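Local coordinates for probable LRR receptor-like serine/threonine-protein kinase At4g26540 (Arabidopsis thaliana, PDB 5HZ0) that acts as a plant receptor kinase whose extracellular leucine-rich-repeat domain binds RGF peptide hormones, a signal that maintains the root stem cell niche, at residues R326-F331 / R350-I355; Q344-C349 / K368-L373; V592-S597 / T608-R613. The protein carries 5 engineered substitutions. All coordinates share one frame; numbering follows the deposited sequence.

Contact 1 of 3, residues R326-F331 / R350-I355; sequences RSLTMF and RELQAI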
loop_
_atom_site.group_PDB
_atom_site.type_symbol
_atom_site.label_atom_id
_atom_site.label_comp_id
_atom_site.label_asym_id
_atom_site.label_seq_id
_atom_site.Cartn_x
_atom_site.Cartn_y
_atom_site.Cartn_z
ATOM N N ARG A 326 2.811 -12.095 -22.753
ATOM C CA ARG A 326 3.432 -10.983 -23.444
ATOM C C ARG A 326 2.833 -9.679 -22.983
ATOM O O ARG A 326 3.336 -8.615 -23.305
ATOM C CB ARG A 326 3.275 -11.135 -24.959
ATOM C CG ARG A 326 4.065 -12.294 -25.543
ATOM C CD ARG A 326 5.561 -12.060 -25.400
ATOM N NE ARG A 326 6.323 -13.257 -25.726
ATOM C CZ ARG A 326 6.637 -13.622 -26.963
ATOM N NH1 ARG A 326 6.260 -12.871 -27.990
ATOM N NH2 ARG A 326 7.330 -14.733 -27.168
ATOM N N SER A 327 1.745 -9.775 -22.234
ATOM C CA SER A 327 1.095 -8.602 -21.682
ATOM C C SER A 327 1.415 -8.326 -20.206
ATOM O O SER A 327 0.984 -7.309 -19.664
ATOM C CB SER A 327 -0.407 -8.670 -21.937
ATOM O OG SER A 327 -0.660 -8.495 -23.320
ATOM N N LEU A 328 2.211 -9.201 -19.581
ATOM C CA LEU A 328 2.503 -9.079 -18.148
ATOM C C LEU A 328 3.199 -7.754 -17.802
ATOM O O LEU A 328 4.310 -7.461 -18.274
ATOM C CB LEU A 328 3.401 -10.238 -17.738
ATOM C CG LEU A 328 3.563 -10.633 -16.274
ATOM C CD1 LEU A 328 2.239 -11.136 -15.719
ATOM C CD2 LEU A 328 4.651 -11.695 -16.129
ATOM N N THR A 329 2.515 -6.949 -16.988
ATOM C CA THR A 329 3.054 -5.710 -16.434
ATOM C C THR A 329 3.714 -5.852 -15.073
ATOM O O THR A 329 4.646 -5.132 -14.745
ATOM C CB THR A 329 2.015 -4.569 -16.436
ATOM O OG1 THR A 329 0.931 -4.880 -15.549
ATOM C CG2 THR A 329 1.485 -4.383 -17.822
ATOM N N MET A 330 3.170 -6.753 -14.270
ATOM C CA MET A 330 3.529 -6.846 -12.863
ATOM C C MET A 330 3.697 -8.299 -12.443
ATOM O O MET A 330 2.779 -9.113 -12.618
ATOM C CB MET A 330 2.452 -6.181 -12.009
ATOM C CG MET A 330 2.849 -6.001 -10.559
ATOM S SD MET A 330 1.611 -5.101 -9.618
ATOM C CE MET A 330 1.490 -3.596 -10.589
ATOM N N PHE A 331 4.874 -8.632 -11.918
ATOM C CA PHE A 331 5.111 -9.983 -11.447
ATOM C C PHE A 331 5.654 -9.924 -10.000
ATOM O O PHE A 331 6.834 -9.590 -9.761
ATOM C CB PHE A 331 6.090 -10.676 -12.415
ATOM C CG PHE A 331 6.436 -12.096 -12.050
ATOM C CD1 PHE A 331 5.511 -12.921 -11.425
ATOM C CD2 PHE A 331 7.701 -12.606 -12.335
ATOM C CE1 PHE A 331 5.842 -14.235 -11.072
ATOM C CE2 PHE A 331 8.034 -13.908 -11.981
ATOM C CZ PHE A 331 7.094 -14.728 -11.348
ATOM N N ARG A 350 7.878 -7.805 -22.584
ATOM C CA ARG A 350 8.469 -6.503 -22.911
ATOM C C ARG A 350 7.833 -5.392 -22.096
ATOM O O ARG A 350 8.425 -4.347 -21.891
ATOM C CB ARG A 350 8.356 -6.181 -24.423
ATOM C CG ARG A 350 9.012 -7.185 -25.380
ATOM C CD ARG A 350 10.455 -7.478 -25.008
ATOM N NE ARG A 350 11.266 -6.265 -25.000
ATOM C CZ ARG A 350 12.467 -6.158 -24.431
ATOM N NH1 ARG A 350 13.021 -7.200 -23.819
ATOM N NH2 ARG A 350 13.118 -4.996 -24.477
ATOM N N GLU A 351 6.614 -5.622 -21.642
ATOM C CA GLU A 351 5.844 -4.635 -20.887
ATOM C C GLU A 351 6.091 -4.628 -19.390
ATOM O O GLU A 351 5.457 -3.834 -18.701
ATOM C CB GLU A 351 4.350 -4.912 -21.038
ATOM C CG GLU A 351 3.966 -6.281 -21.659
ATOM C CD GLU A 351 4.712 -7.518 -21.071
ATOM O OE1 GLU A 351 5.931 -7.475 -20.916
ATOM O OE2 GLU A 351 4.108 -8.561 -20.778
ATOM N N LEU A 352 6.958 -5.495 -18.865
ATOM C CA LEU A 352 7.080 -5.587 -17.404
ATOM C C LEU A 352 7.409 -4.240 -16.752
ATOM O O LEU A 352 8.429 -3.627 -17.050
ATOM C CB LEU A 352 8.165 -6.594 -17.023
ATOM C CG LEU A 352 7.685 -8.041 -16.940
ATOM C CD1 LEU A 352 8.864 -8.980 -16.761
ATOM C CD2 LEU A 352 6.648 -8.202 -15.839
ATOM N N GLN A 353 6.520 -3.776 -15.877
ATOM C CA GLN A 353 6.774 -2.576 -15.092
ATOM C C GLN A 353 7.480 -2.835 -13.766
ATOM O O GLN A 353 8.367 -2.084 -13.358
ATOM C CB GLN A 353 5.498 -1.758 -14.933
ATOM C CG GLN A 353 4.986 -1.289 -16.287
ATOM C CD GLN A 353 3.568 -0.762 -16.254
ATOM O OE1 GLN A 353 2.978 -0.573 -15.187
ATOM N NE2 GLN A 353 3.004 -0.539 -17.429
ATOM N N ALA A 354 7.054 -3.896 -13.091
ATOM C CA ALA A 354 7.530 -4.200 -11.749
ATOM C C ALA A 354 7.775 -5.682 -11.577
ATOM O O ALA A 354 6.879 -6.509 -11.779
ATOM C CB ALA A 354 6.526 -3.709 -10.710
ATOM N N ILE A 355 8.998 -6.022 -11.208
ATOM C CA ILE A 355 9.305 -7.384 -10.811
ATOM C C ILE A 355 9.751 -7.379 -9.333
ATOM O O ILE A 355 10.737 -6.727 -9.000
ATOM C CB ILE A 355 10.437 -7.959 -11.678
ATOM C CG1 ILE A 355 10.046 -7.942 -13.152
ATOM C CG2 ILE A 355 10.798 -9.371 -11.233
ATOM C CD1 ILE A 355 11.220 -8.167 -14.082
#

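Contact 2 of 3, residues Q344-C349 / K368-L373; sequences QSLSQC and KEIFGL. With NAG (2-acetamido-2-deoxy-beta-D-glucopyranose), chain C.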
loop_
_atom_site.group_PDB
_atom_site.type_symbol
_atom_site.label_atom_id
_atom_site.label_comp_id
_atom_site.label_asym_id
_atom_site.label_seq_id
_atom_site.Cartn_x
_atom_site.Cartn_y
_atom_site.Cartn_z
ATOM N N GLN A 344 16.049 -16.044 -17.980
ATOM C CA GLN A 344 16.240 -14.942 -18.930
ATOM C C GLN A 344 15.006 -14.663 -19.800
ATOM O O GLN A 344 14.752 -13.514 -20.167
ATOM C CB GLN A 344 17.472 -15.183 -19.811
ATOM C CG GLN A 344 17.415 -16.447 -20.658
ATOM C CD GLN A 344 16.941 -16.186 -22.084
ATOM O OE1 GLN A 344 17.134 -15.095 -22.628
ATOM N NE2 GLN A 344 16.316 -17.193 -22.695
ATOM N N SER A 345 14.228 -15.702 -20.103
ATOM C CA SER A 345 13.060 -15.564 -20.979
ATOM C C SER A 345 11.992 -14.657 -20.395
ATOM O O SER A 345 11.047 -14.262 -21.074
ATOM C CB SER A 345 12.451 -16.921 -21.300
ATOM O OG SER A 345 12.181 -17.669 -20.126
ATOM N N LEU A 346 12.141 -14.323 -19.130
ATOM C CA LEU A 346 11.243 -13.374 -18.501
ATOM C C LEU A 346 11.379 -12.000 -19.170
ATOM O O LEU A 346 10.435 -11.205 -19.183
ATOM C CB LEU A 346 11.545 -13.295 -17.011
ATOM C CG LEU A 346 10.527 -12.616 -16.109
ATOM C CD1 LEU A 346 9.171 -13.270 -16.261
ATOM C CD2 LEU A 346 11.025 -12.702 -14.667
ATOM N N SER A 347 12.551 -11.738 -19.737
ATOM C CA SER A 347 12.768 -10.513 -20.505
ATOM C C SER A 347 11.972 -10.460 -21.822
ATOM O O SER A 347 11.850 -9.390 -22.417
ATOM C CB SER A 347 14.248 -10.326 -20.820
ATOM O OG SER A 347 14.684 -11.331 -21.716
ATOM N N GLN A 348 11.435 -11.591 -22.286
ATOM C CA GLN A 348 10.544 -11.532 -23.446
ATOM C C GLN A 348 9.192 -10.931 -23.105
ATOM O O GLN A 348 8.382 -10.683 -23.989
ATOM C CB GLN A 348 10.357 -12.896 -24.095
ATOM C CG GLN A 348 11.590 -13.405 -24.782
ATOM C CD GLN A 348 11.405 -14.811 -25.260
ATOM O OE1 GLN A 348 10.404 -15.130 -25.914
ATOM N NE2 GLN A 348 12.353 -15.682 -24.916
ATOM N N CYS A 349 8.944 -10.686 -21.826
ATOM C CA CYS A 349 7.750 -9.952 -21.474
ATOM C C CYS A 349 8.230 -8.504 -21.497
ATOM O O CYS A 349 8.760 -7.992 -20.496
ATOM C CB CYS A 349 7.262 -10.330 -20.059
ATOM S SG CYS A 349 7.064 -12.120 -19.686
ATOM N N LYS A 368 21.185 -10.987 -17.793
ATOM C CA LYS A 368 21.429 -9.689 -18.406
ATOM C C LYS A 368 20.165 -9.163 -19.071
ATOM O O LYS A 368 19.869 -7.965 -19.025
ATOM C CB LYS A 368 22.573 -9.820 -19.422
ATOM C CG LYS A 368 23.869 -10.372 -18.768
ATOM C CD LYS A 368 25.142 -10.045 -19.587
ATOM C CE LYS A 368 26.382 -9.908 -18.681
ATOM N NZ LYS A 368 27.592 -9.451 -19.442
ATOM N N GLU A 369 19.395 -10.080 -19.642
ATOM C CA GLU A 369 18.277 -9.711 -20.493
ATOM C C GLU A 369 17.197 -8.954 -19.734
ATOM O O GLU A 369 16.496 -8.135 -20.301
ATOM C CB GLU A 369 17.702 -10.945 -21.217
ATOM C CG GLU A 369 18.697 -11.655 -22.137
ATOM C CD GLU A 369 19.514 -12.739 -21.427
ATOM O OE1 GLU A 369 19.693 -12.665 -20.185
ATOM O OE2 GLU A 369 19.973 -13.680 -22.115
ATOM N N ILE A 370 17.076 -9.205 -18.445
ATOM C CA ILE A 370 16.054 -8.528 -17.663
ATOM C C ILE A 370 16.283 -7.015 -17.646
ATOM O O ILE A 370 15.341 -6.235 -17.526
ATOM C CB ILE A 370 15.953 -9.120 -16.240
ATOM C CG1 ILE A 370 14.540 -9.646 -15.996
ATOM C CG2 ILE A 370 16.326 -8.101 -15.183
ATOM C CD1 ILE A 370 14.190 -10.873 -16.812
ATOM N N PHE A 371 17.537 -6.606 -17.812
ATOM C CA PHE A 371 17.878 -5.185 -17.813
ATOM C C PHE A 371 17.598 -4.544 -19.184
ATOM O O PHE A 371 17.720 -3.329 -19.362
ATOM C CB PHE A 371 19.342 -4.984 -17.392
ATOM C CG PHE A 371 19.600 -5.238 -15.920
ATOM C CD1 PHE A 371 19.174 -4.327 -14.955
ATOM C CD2 PHE A 371 20.285 -6.367 -15.502
ATOM C CE1 PHE A 371 19.419 -4.543 -13.609
ATOM C CE2 PHE A 371 20.536 -6.585 -14.148
ATOM C CZ PHE A 371 20.099 -5.673 -13.205
ATOM N N GLY A 372 17.217 -5.370 -20.153
ATOM C CA GLY A 372 16.825 -4.876 -21.460
ATOM C C GLY A 372 15.401 -4.339 -21.479
ATOM O O GLY A 372 14.964 -3.756 -22.473
ATOM N N LEU A 373 14.661 -4.531 -20.387
ATOM C CA LEU A 373 13.295 -4.031 -20.340
ATOM C C LEU A 373 13.302 -2.498 -20.267
ATOM O O LEU A 373 13.926 -1.905 -19.381
ATOM C CB LEU A 373 12.512 -4.673 -19.191
ATOM C CG LEU A 373 12.443 -6.209 -19.272
ATOM C CD1 LEU A 373 11.982 -6.840 -17.966
ATOM C CD2 LEU A 373 11.540 -6.650 -20.399
HETATM C C1 NAG C . 22.377 -3.393 -23.871
HETATM C C2 NAG C . 22.082 -4.778 -24.442
HETATM C C3 NAG C . 23.241 -5.325 -25.271
HETATM C C4 NAG C . 23.652 -4.279 -26.303
HETATM C C5 NAG C . 23.992 -2.990 -25.560
HETATM C C6 NAG C . 24.555 -1.923 -26.495
HETATM C C7 NAG C . 20.537 -6.187 -23.225
HETATM C C8 NAG C . 20.343 -7.243 -22.174
HETATM N N2 NAG C . 21.768 -5.714 -23.383
HETATM O O3 NAG C . 22.875 -6.559 -25.867
HETATM O O4 NAG C . 24.768 -4.700 -27.058
HETATM O O5 NAG C . 22.856 -2.511 -24.868
HETATM O O6 NAG C . 23.929 -2.000 -27.760
HETATM O O7 NAG C . 19.584 -5.789 -23.885
#

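Contact 3 of 3, residues V592-S597 / T608-R613; sequences VSLNIS and TPFFRR. With NAG (2-acetamido-2-deoxy-beta-D-glucopyranose), chain E.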
loop_
_atom_site.group_PDB
_atom_site.type_symbol
_atom_site.label_atom_id
_atom_site.label_comp_id
_atom_site.label_asym_id
_atom_site.label_seq_id
_atom_site.Cartn_x
_atom_site.Cartn_y
_atom_site.Cartn_z
ATOM N N VAL A 592 19.070 12.861 24.591
ATOM C CA VAL A 592 18.386 11.698 25.136
ATOM C C VAL A 592 19.431 10.684 25.541
ATOM O O VAL A 592 19.461 10.217 26.672
ATOM C CB VAL A 592 17.449 11.065 24.077
ATOM C CG1 VAL A 592 16.848 9.766 24.599
ATOM C CG2 VAL A 592 16.363 12.062 23.645
ATOM N N SER A 593 20.242 10.290 24.568
ATOM C CA SER A 593 21.321 9.347 24.795
ATOM C C SER A 593 22.689 10.004 24.596
ATOM O O SER A 593 22.938 10.680 23.591
ATOM C CB SER A 593 21.163 8.144 23.864
ATOM O OG SER A 593 22.187 7.198 24.091
ATOM N N LEU A 594 23.575 9.790 25.560
ATOM C CA LEU A 594 24.922 10.344 25.538
ATOM C C LEU A 594 25.904 9.242 25.875
ATOM O O LEU A 594 25.778 8.634 26.923
ATOM C CB LEU A 594 25.058 11.467 26.571
ATOM C CG LEU A 594 26.470 12.053 26.688
ATOM C CD1 LEU A 594 26.966 12.519 25.326
ATOM C CD2 LEU A 594 26.546 13.201 27.711
ATOM N N ASN A 595 26.852 8.956 24.986
ATOM C CA ASN A 595 27.895 7.996 25.310
ATOM C C ASN A 595 29.272 8.674 25.218
ATOM O O ASN A 595 29.755 8.986 24.115
ATOM C CB ASN A 595 27.784 6.780 24.388
ATOM C CG ASN A 595 28.626 5.603 24.848
ATOM O OD1 ASN A 595 29.571 5.784 25.616
ATOM N ND2 ASN A 595 28.309 4.380 24.365
ATOM N N ILE A 596 29.852 8.949 26.397
ATOM C CA ILE A 596 31.194 9.532 26.564
ATOM C C ILE A 596 32.317 8.582 27.031
ATOM O O ILE A 596 33.426 9.027 27.326
ATOM C CB ILE A 596 31.183 10.833 27.412
ATOM C CG1 ILE A 596 30.396 10.648 28.726
ATOM C CG2 ILE A 596 30.595 11.989 26.616
ATOM C CD1 ILE A 596 30.995 9.690 29.704
ATOM N N SER A 597 32.002 7.303 27.159
ATOM C CA SER A 597 32.899 6.321 27.755
ATOM C C SER A 597 34.179 6.073 26.966
ATOM O O SER A 597 34.276 6.409 25.796
ATOM C CB SER A 597 32.166 4.998 27.960
ATOM O OG SER A 597 32.025 4.299 26.738
ATOM N N THR A 608 21.914 15.898 38.114
ATOM C CA THR A 608 20.705 16.193 37.372
ATOM C C THR A 608 20.209 14.849 36.947
ATOM O O THR A 608 21.002 13.916 36.835
ATOM C CB THR A 608 20.966 17.002 36.086
ATOM O OG1 THR A 608 21.531 16.141 35.092
ATOM C CG2 THR A 608 21.903 18.168 36.326
ATOM N N PRO A 609 18.900 14.732 36.709
ATOM C CA PRO A 609 18.470 13.432 36.194
ATOM C C PRO A 609 19.224 13.076 34.910
ATOM O O PRO A 609 19.578 11.899 34.772
ATOM C CB PRO A 609 16.963 13.609 35.967
ATOM C CG PRO A 609 16.586 14.896 36.712
ATOM C CD PRO A 609 17.817 15.734 36.707
ATOM N N PHE A 610 19.519 14.027 34.018
ATOM C CA PHE A 610 20.339 13.647 32.857
ATOM C C PHE A 610 21.637 12.954 33.261
ATOM O O PHE A 610 21.783 11.754 33.060
ATOM C CB PHE A 610 20.631 14.804 31.887
ATOM C CG PHE A 610 21.326 14.362 30.624
ATOM C CD1 PHE A 610 22.705 14.212 30.589
ATOM C CD2 PHE A 610 20.608 14.111 29.485
ATOM C CE1 PHE A 610 23.369 13.789 29.415
ATOM C CE2 PHE A 610 21.239 13.656 28.344
ATOM C CZ PHE A 610 22.599 13.514 28.318
ATOM N N PHE A 611 22.569 13.702 33.847
ATOM C CA PHE A 611 23.880 13.126 34.139
ATOM C C PHE A 611 23.832 11.973 35.132
ATOM O O PHE A 611 24.620 11.034 35.020
ATOM C CB PHE A 611 24.909 14.198 34.496
ATOM C CG PHE A 611 25.180 15.131 33.366
ATOM C CD1 PHE A 611 25.833 14.690 32.226
ATOM C CD2 PHE A 611 24.726 16.427 33.412
ATOM C CE1 PHE A 611 26.059 15.544 31.167
ATOM C CE2 PHE A 611 24.944 17.291 32.371
ATOM C CZ PHE A 611 25.610 16.849 31.236
ATOM N N ARG A 612 22.864 12.006 36.044
ATOM C CA ARG A 612 22.638 10.887 36.951
ATOM C C ARG A 612 22.282 9.577 36.229
ATOM O O ARG A 612 22.643 8.499 36.714
ATOM C CB ARG A 612 21.560 11.232 37.974
ATOM C CG ARG A 612 21.530 10.316 39.172
ATOM C CD ARG A 612 22.712 10.590 40.096
ATOM N NE ARG A 612 22.284 10.718 41.488
ATOM C CZ ARG A 612 22.161 9.696 42.333
ATOM N NH1 ARG A 612 22.441 8.461 41.929
ATOM N NH2 ARG A 612 21.761 9.906 43.586
ATOM N N ARG A 613 21.565 9.655 35.100
ATOM C CA ARG A 613 21.315 8.437 34.299
ATOM C C ARG A 613 22.555 7.842 33.582
ATOM O O ARG A 613 22.518 6.688 33.151
ATOM C CB ARG A 613 20.060 8.560 33.386
ATOM C CG ARG A 613 20.297 8.365 31.870
ATOM C CD ARG A 613 19.009 8.383 31.080
ATOM N NE ARG A 613 18.134 9.583 31.121
ATOM C CZ ARG A 613 18.525 10.858 30.932
ATOM N NH1 ARG A 613 17.613 11.838 30.994
ATOM N NH2 ARG A 613 19.824 11.172 30.768
HETATM C C1 NAG E . 27.154 4.279 23.502
HETATM C C2 NAG E . 27.358 2.956 22.753
HETATM C C3 NAG E . 26.128 2.513 21.951
HETATM C C4 NAG E . 24.841 2.647 22.758
HETATM C C5 NAG E . 24.791 4.025 23.417
HETATM C C6 NAG E . 23.594 4.195 24.341
HETATM C C7 NAG E . 29.380 2.068 21.730
HETATM C C8 NAG E . 30.576 2.350 20.865
HETATM N N2 NAG E . 28.513 3.063 21.877
HETATM O O3 NAG E . 26.271 1.155 21.642
HETATM O O4 NAG E . 23.721 2.359 21.937
HETATM O O5 NAG E . 25.945 4.212 24.216
HETATM O O6 NAG E . 23.738 3.329 25.450
HETATM O O7 NAG E . 29.208 0.964 22.246
#

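Contact 1 of 3, residues R326-F331 / R350-I355
The carbonyl oxygen of Thr329 is gripped by two successive backbone amides of the next coil. Gln353 N donates to Thr329 O at 2.6 Å, somewhat tilted from the carbonyl plane, while Ala354 N reaches the same Thr329 O at 3.2 Å, nearly along the C=O axis. Two residues on from Thr329, the donation runs the other way: Phe331 N donates to Ala354 O over 2.9 Å. Met330 with Ala354 and Phe331 with Ile355 thus pair as parallel bridges.

Side chains sort themselves onto the two faces of this ladder. On the face of Met330 and Ala354, Met330 CG lies 4.3 Å from Ala354 CB. Met330, which belongs to the experimentally established peptide-recognition motif, also packs on a modified side chain of the bound hormone. On the other face Phe331 and Ile355 turn into the interior, where Leu352 CD2 meets Leu328 CG at 4.0 Å and also borders Phe331 CB. The two leucines run abreast in the same direction.

With CG anti to its carbonyl carbon (chi1 -62°) and the chain extended beyond, Gln353 runs beside Thr329, whose CB comes 4.1 Å from Gln353 CD. Thr329 OG1 bonds to Thr305 O, and Gln353 O to Thr377 OG1, so hydroxyls at equivalent places bond back to the preceding coil. A repeated one-strand-per-coil ladder with a leucine core and a ligand-facing surface is the hallmark of the leucine-rich-repeat solenoid.

Contact 2 of 3, residues Q344-C349 / K368-L373
Ser347 comes up against Glu369, yet no clear hydrogen bond joins these two segments: the serine hydroxyl is spent on its own turn. Ser347 OG donates to Gln344 O at 2.7 Å, and Ser347 N grips that same oxygen, so a single carbonyl takes two donors from one residue. The hydroxyl is brought there because OG sits between the backbone N and the carbonyl carbon (chi1 67°). What Ser347 offers to the other segment is therefore mainly bulk, with its CB 3.5 Å from Glu369 CB.

Beside it, the side chains of Gln344 and Glu369 cross obliquely. The aliphatic part of the glutamine meets the acid, Gln344 CB lying 3.4 Å from Glu369 OE1, and the amide and carboxylate planes are 52° apart. A bend at the second torsion of Glu369 (chi2 89°) sets its CD beside Gln344 CB.

Both segments are short 3-10 turns on the convex side of the leucine-rich-repeat solenoid, one per coil, stacked flank to flank where other repeat proteins may carry full helices. Ile370 provides the wedge on the inner side. Its CD1 touches Leu346 CB at 3.6 Å and borders the backbone N of Ser347, while Leu346 also leans on Met322 and Ile370 on Leu379, tying the pair to the core.

At the end of the turns, Leu373 CD2 rests 3.4 Å from Ser347 O and also borders the carbonyl of Cys349. Arg350 supplies hydrogen bonds to both turns, through NH1 to Ser347 O and NH2 to Gly372 O. On the far flank a sugar, part of a glycan probably carried by Asn396, places its acetyl methyl C8 3.6 Å from Glu369 CA.

Contact 3 of 3, residues V592-S597 / T608-R613
Leu594 meets the rim of Phe610 in an apolar contact. The two side chains cross at about a right angle, with Leu594 CB 3.6 Å from Phe610 CZ and Leu594 CD2 3.7 Å from Phe610 CE1, in the ring plane. CG of Phe610, anti to the backbone N (chi1 -173°), starts the ring off toward Leu594. Phe611 adds a looser touch, its CE1 lying 4.2 Å from Leu594 CD2, and Phe610 CD1 lies over one face of the Phe611 ring, toward its rim. An alanine in place of Phe610 would probably leave Leu594 without its closer aromatic partner and take the Phe610 edge from that face of Phe611.

Hydrogen bonds serve each segment separately. Thr608 is the N-cap of helix 609-613, its OG1 accepting from Phe611 N at 2.9 Å. Asn595 OD1 accepts from Ser597 N at 3.3 Å, closing an Asx turn, and from Ser597 OG as well, both donors lying in the carbonyl plane.

The covalent bond is that of the glycan: Asn595 ND2 is joined to a sugar, which is also hydrogen-bonded to Asp572. Strand 593-595 is the last of the parallel ladder, and the short helix packs against it, consistent with a role in closing the end of the solenoid. With no hydrogen bond crossing the joint, shape and exclusion of water are likely to hold the helix in place.

In the fold
Contacts 1 and 2 are neighbours in the middle of the solenoid, their centres 10 Å apart, and their segments alternate along the chain: 326-331, 344-349, 350-355, 368-373. Contact 1 joins strands 330-332 and 354-356 on the peptide-binding side; contact 2 joins the turns behind them. The two touch where Leu352 CD1 lies 3.6 Å from Leu346 O. Contact 3 follows much later in the sequence, at strand 593-595, about 54 Å from contact 1 and 55 Å from contact 2 between centres, and on the opposite side of the chain's centre from contact 1. One solenoid, the extracellular part of the receptor, thus offers peptide recognition midway and a helical end, consistent with a cap.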